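Local atomic coordinates of HAD family phosphatase (Pseudomonas syringae pv. tomato, PDB entry 2ODA), a protein that is of unsettled function but belongs to the haloacid dehalogenase superfamily, in a Pseudomonas-specific subfamily that appears to have a novel biochemical role. Residues 45-48 and 49-53; 143-146 and 147-150. All coordinates share one frame; numbering follows the deposited sequence.

Interactions 1 and 2 are two helix C-termini in one Rossmann-like domain, closed in different ways. Interaction 1 (45-53) finishes helix 41-51 with a Schellman motif and leads directly into strand 55-58, the neighbour of strand 9-12, one of the two middle strands of the parallel sheet. Interaction 2 (143-150) lets the short helix 142-147 fray, its last bonds weak, before the chain turns into helix 150-167. The centres of interactions 1 and 2 lie 31 Å apart, and the nearest atoms of interactions 1 and 2 are about 17 Å apart. Interaction 1 is partly buried against the sheet; interaction 2 is a surface contact, its centre 22 Å from the chain centre.

Interaction 1. Residues 45-48 and 49-53; sequences LKAL and RDQGM
Leu45, Lys46 and Ala47 accept regular helical bonds from Arg49, Asp50 and Gln51, the first from Arg49 N to Leu45 O at 2.8 Å, before the chain leaves the helix at Gly52. On the outer side Lys46 reaches forward one turn to Asp50 in an i to i+4 salt bridge. Its CG stands anti to the backbone N (chi1 173°), the chain runs straight as far as CE, and a bend at chi4 brings NZ to 2.8 Å from Asp50 OD2. The ammonium comes in at the syn lone pair of OD2, the side facing OD1. The methylene chain lies against the same oxygen, with Lys46 CE 3.2 Å from Asp50 OD2. The turn that follows is a Schellman motif: Gly52, with phi 71°, donates to Arg49 O at 3.0 Å from its N, and selenomethionine Met53 N returns to Leu48 O, also at 3.0 Å. This reversal leads from helix 41-51 to strand 55-58, a helix-to-strand link of the alpha/beta fold. It also brings the Met53 side chain back across Leu48, whose CD2 methyl meets Met53 CG at 4.0 Å. Leu48 is buried, and both side chains touch Leu9 of strand 9-12, while Leu48 also touches Phe11 of that strand and Leu179 of helix 179-191. Farther round the helix, the amide end of Gln51 passes Ala47, with Gln51 NE2 4.1 Å from Ala47 CB; both residues adjoin Glu180 of helix 179-191.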
loop_
_atom_site.group_PDB
_atom_site.type_symbol
_atom_site.label_atom_id
_atom_site.label_comp_id
_atom_site.label_asym_id
_atom_site.label_seq_id
_atom_site.Cartn_x
_atom_site.Cartn_y
_atom_site.Cartn_z
ATOM N N LEU B 45 -10.643 -19.536 -12.130
ATOM C CA LEU B 45 -10.092 -19.984 -10.847
ATOM C C LEU B 45 -9.284 -21.277 -10.958
ATOM O O LEU B 45 -8.346 -21.467 -10.192
ATOM C CB LEU B 45 -11.176 -20.115 -9.789
ATOM C CG LEU B 45 -11.890 -18.805 -9.419
ATOM C CD1 LEU B 45 -12.955 -19.136 -8.382
ATOM C CD2 LEU B 45 -10.911 -17.739 -8.901
ATOM N N LYS B 46 -9.624 -22.149 -11.908
ATOM C CA LYS B 46 -8.771 -23.329 -12.150
ATOM C C LYS B 46 -7.377 -22.918 -12.571
ATOM O O LYS B 46 -6.416 -23.417 -11.989
ATOM C CB LYS B 46 -9.354 -24.309 -13.165
ATOM C CG LYS B 46 -8.325 -25.404 -13.495
ATOM C CD LYS B 46 -8.932 -26.594 -14.219
ATOM C CE LYS B 46 -7.784 -27.586 -14.565
ATOM N NZ LYS B 46 -7.257 -28.243 -13.349
ATOM N N ALA B 47 -7.276 -22.001 -13.544
ATOM C CA ALA B 47 -5.985 -21.514 -14.043
ATOM C C ALA B 47 -5.176 -20.916 -12.909
ATOM O O ALA B 47 -3.989 -21.251 -12.737
ATOM C CB ALA B 47 -6.183 -20.492 -15.150
ATOM N N LEU B 48 -5.829 -20.090 -12.089
ATOM C CA LEU B 48 -5.134 -19.413 -10.991
ATOM C C LEU B 48 -4.692 -20.379 -9.899
ATOM O O LEU B 48 -3.550 -20.313 -9.410
ATOM C CB LEU B 48 -6.010 -18.301 -10.392
ATOM C CG LEU B 48 -6.334 -17.142 -11.318
ATOM C CD1 LEU B 48 -7.363 -16.200 -10.620
ATOM C CD2 LEU B 48 -5.051 -16.396 -11.742
ATOM N N ARG B 49 -5.589 -21.280 -9.506
ATOM C CA ARG B 49 -5.251 -22.250 -8.484
ATOM C C ARG B 49 -4.140 -23.187 -8.972
ATOM O O ARG B 49 -3.195 -23.472 -8.228
ATOM C CB ARG B 49 -6.483 -23.059 -8.059
ATOM C CG ARG B 49 -6.206 -23.908 -6.837
ATOM C CD ARG B 49 -7.332 -24.804 -6.492
ATOM N NE ARG B 49 -7.001 -25.528 -5.275
ATOM C CZ ARG B 49 -7.857 -26.277 -4.582
ATOM N NH1 ARG B 49 -9.117 -26.397 -4.958
ATOM N NH2 ARG B 49 -7.449 -26.882 -3.479
ATOM N N ASP B 50 -4.249 -23.661 -10.209
ATOM C CA ASP B 50 -3.198 -24.517 -10.767
ATOM C C ASP B 50 -1.846 -23.814 -10.806
ATOM O O ASP B 50 -0.823 -24.459 -10.540
ATOM C CB ASP B 50 -3.566 -25.012 -12.154
ATOM C CG ASP B 50 -4.665 -26.079 -12.132
ATOM O OD1 ASP B 50 -5.086 -26.539 -11.035
ATOM O OD2 ASP B 50 -5.099 -26.427 -13.233
ATOM N N GLN B 51 -1.846 -22.509 -11.107
ATOM C CA GLN B 51 -0.624 -21.684 -11.122
ATOM C C GLN B 51 -0.028 -21.433 -9.737
ATOM O O GLN B 51 1.106 -20.953 -9.639
ATOM C CB GLN B 51 -0.906 -20.283 -11.686
ATOM C CG GLN B 51 -1.083 -20.137 -13.158
ATOM C CD GLN B 51 -1.597 -18.737 -13.492
ATOM O OE1 GLN B 51 -1.134 -17.736 -12.931
ATOM N NE2 GLN B 51 -2.549 -18.663 -14.407
ATOM N N GLY B 52 -0.800 -21.660 -8.678
ATOM C CA GLY B 52 -0.384 -21.257 -7.330
ATOM C C GLY B 52 -0.425 -19.741 -7.142
ATOM O O GLY B 52 0.294 -19.197 -6.300
HETATM N N MSE B 53 -1.257 -19.044 -7.923
HETATM C CA MSE B 53 -1.414 -17.581 -7.740
HETATM C C MSE B 53 -1.972 -17.311 -6.327
HETATM O O MSE B 53 -3.045 -17.818 -5.992
HETATM C CB MSE B 53 -2.361 -17.005 -8.813
HETATM C CG MSE B 53 -2.643 -15.482 -8.695
HETATM SE SE MSE B 53 -1.010 -14.370 -8.839
HETATM C CE MSE B 53 -0.686 -14.581 -10.765
#

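Interaction 2. Residues 143-146 and 147-150; sequences SQWQ and ALNN
Trp145 and Leu148 make the tightly packed side of this helix end, the leucine following three residues after the tryptophan. The Leu148 methyl CD1 approaches the six-membered part of the indole obliquely, 3.9 Å from Trp145 CE3. Two torsions bring the groups together: Trp145 CG is anti to its own N (chi1 -173°), while Leu148 CG lies beside its backbone N (chi1 -59°). The leucine branch point also rests on carbonyls of the last turn, those of Gln144 and Trp145, with Leu148 CG 3.5 Å from Gln144 O. The buried indole is enclosed further by Phe20, whose ring it meets edge-to-face, and by Arg156 and Arg157 of helix 150-167. The backbone meanwhile loses its helical regularity. Ala147 N still bonds to Ser143 O at 2.9 Å, though bent to 135°, whereas Leu148 N makes only weak bonds to Gln144 O and Trp145 O, both 3.4 Å long. This is a short linker between two helices: Leu148 turns to an extended conformation, and Asn149 is the N-cap of helix 150-167, its OD1 capping a backbone N just beyond 147-150. Glu152 OE1 reciprocates at Asn149 N, and Arg153 NH1 bonds to Trp145 O, tying the start of one helix to the end of the other. The solvent side is far looser. There the exposed Ser143 and Gln144 hydrogen-bond to Ser141, just before the helix, Ser143 OG to its OG and Gln144 OE1 to its N, and Gln146 is likewise exposed.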
loop_
_atom_site.group_PDB
_atom_site.type_symbol
_atom_site.label_atom_id
_atom_site.label_comp_id
_atom_site.label_asym_id
_atom_site.label_seq_id
_atom_site.Cartn_x
_atom_site.Cartn_y
_atom_site.Cartn_z
ATOM N N SER B 143 -31.599 -14.884 -12.662
ATOM C CA SER B 143 -32.896 -15.001 -13.340
ATOM C C SER B 143 -33.351 -13.663 -13.955
ATOM O O SER B 143 -33.848 -13.630 -15.095
ATOM C CB SER B 143 -33.968 -15.599 -12.414
ATOM O OG SER B 143 -34.248 -14.747 -11.306
ATOM N N GLN B 144 -33.142 -12.567 -13.223
ATOM C CA GLN B 144 -33.514 -11.235 -13.709
ATOM C C GLN B 144 -32.644 -10.808 -14.901
ATOM O O GLN B 144 -33.155 -10.257 -15.898
ATOM C CB GLN B 144 -33.400 -10.196 -12.590
ATOM C CG GLN B 144 -34.439 -10.372 -11.480
ATOM C CD GLN B 144 -34.198 -9.434 -10.323
ATOM O OE1 GLN B 144 -33.049 -9.207 -9.915
ATOM N NE2 GLN B 144 -35.284 -8.871 -9.780
ATOM N N TRP B 145 -31.338 -11.050 -14.779
ATOM C CA TRP B 145 -30.384 -10.779 -15.852
ATOM C C TRP B 145 -30.739 -11.568 -17.107
ATOM O O TRP B 145 -30.706 -11.032 -18.219
ATOM C CB TRP B 145 -28.963 -11.112 -15.389
ATOM C CG TRP B 145 -27.853 -10.714 -16.361
ATOM C CD1 TRP B 145 -27.100 -11.556 -17.139
ATOM C CD2 TRP B 145 -27.345 -9.388 -16.592
ATOM N NE1 TRP B 145 -26.171 -10.827 -17.861
ATOM C CE2 TRP B 145 -26.293 -9.499 -17.532
ATOM C CE3 TRP B 145 -27.688 -8.106 -16.092
ATOM C CZ2 TRP B 145 -25.581 -8.378 -18.002
ATOM C CZ3 TRP B 145 -26.986 -7.001 -16.558
ATOM C CH2 TRP B 145 -25.947 -7.144 -17.508
ATOM N N GLN B 146 -31.073 -12.841 -16.922
ATOM C CA GLN B 146 -31.427 -13.701 -18.049
ATOM C C GLN B 146 -32.781 -13.360 -18.669
ATOM O O GLN B 146 -32.986 -13.631 -19.844
ATOM C CB GLN B 146 -31.366 -15.176 -17.630
ATOM C CG GLN B 146 -29.903 -15.718 -17.616
ATOM C CD GLN B 146 -29.655 -16.815 -16.578
ATOM O OE1 GLN B 146 -30.544 -17.609 -16.267
ATOM N NE2 GLN B 146 -28.434 -16.861 -16.041
ATOM N N ALA B 147 -33.691 -12.768 -17.894
ATOM C CA ALA B 147 -35.021 -12.346 -18.396
ATOM C C ALA B 147 -34.985 -11.093 -19.267
ATOM O O ALA B 147 -35.937 -10.797 -20.006
ATOM C CB ALA B 147 -35.997 -12.147 -17.232
ATOM N N LEU B 148 -33.882 -10.347 -19.205
ATOM C CA LEU B 148 -33.712 -9.170 -20.080
ATOM C C LEU B 148 -33.541 -9.671 -21.498
ATOM O O LEU B 148 -33.339 -10.862 -21.699
ATOM C CB LEU B 148 -32.451 -8.398 -19.703
ATOM C CG LEU B 148 -32.335 -7.850 -18.283
ATOM C CD1 LEU B 148 -30.949 -7.272 -18.092
ATOM C CD2 LEU B 148 -33.400 -6.787 -17.971
ATOM N N ASN B 149 -33.590 -8.765 -22.472
ATOM C CA ASN B 149 -33.175 -9.125 -23.824
ATOM C C ASN B 149 -31.697 -8.746 -24.027
ATOM O O ASN B 149 -31.083 -8.157 -23.139
ATOM C CB ASN B 149 -34.123 -8.510 -24.882
ATOM C CG ASN B 149 -34.172 -6.992 -24.846
ATOM O OD1 ASN B 149 -33.139 -6.305 -24.855
ATOM N ND2 ASN B 149 -35.402 -6.445 -24.821
ATOM N N ASN B 150 -31.113 -9.150 -25.148
ATOM C CA ASN B 150 -29.698 -8.881 -25.415
ATOM C C ASN B 150 -29.398 -7.397 -25.322
ATOM O O ASN B 150 -28.431 -6.982 -24.660
ATOM C CB ASN B 150 -29.267 -9.394 -26.806
ATOM C CG ASN B 150 -29.373 -10.892 -26.957
ATOM O OD1 ASN B 150 -29.894 -11.601 -26.083
ATOM N ND2 ASN B 150 -28.906 -11.394 -28.107
#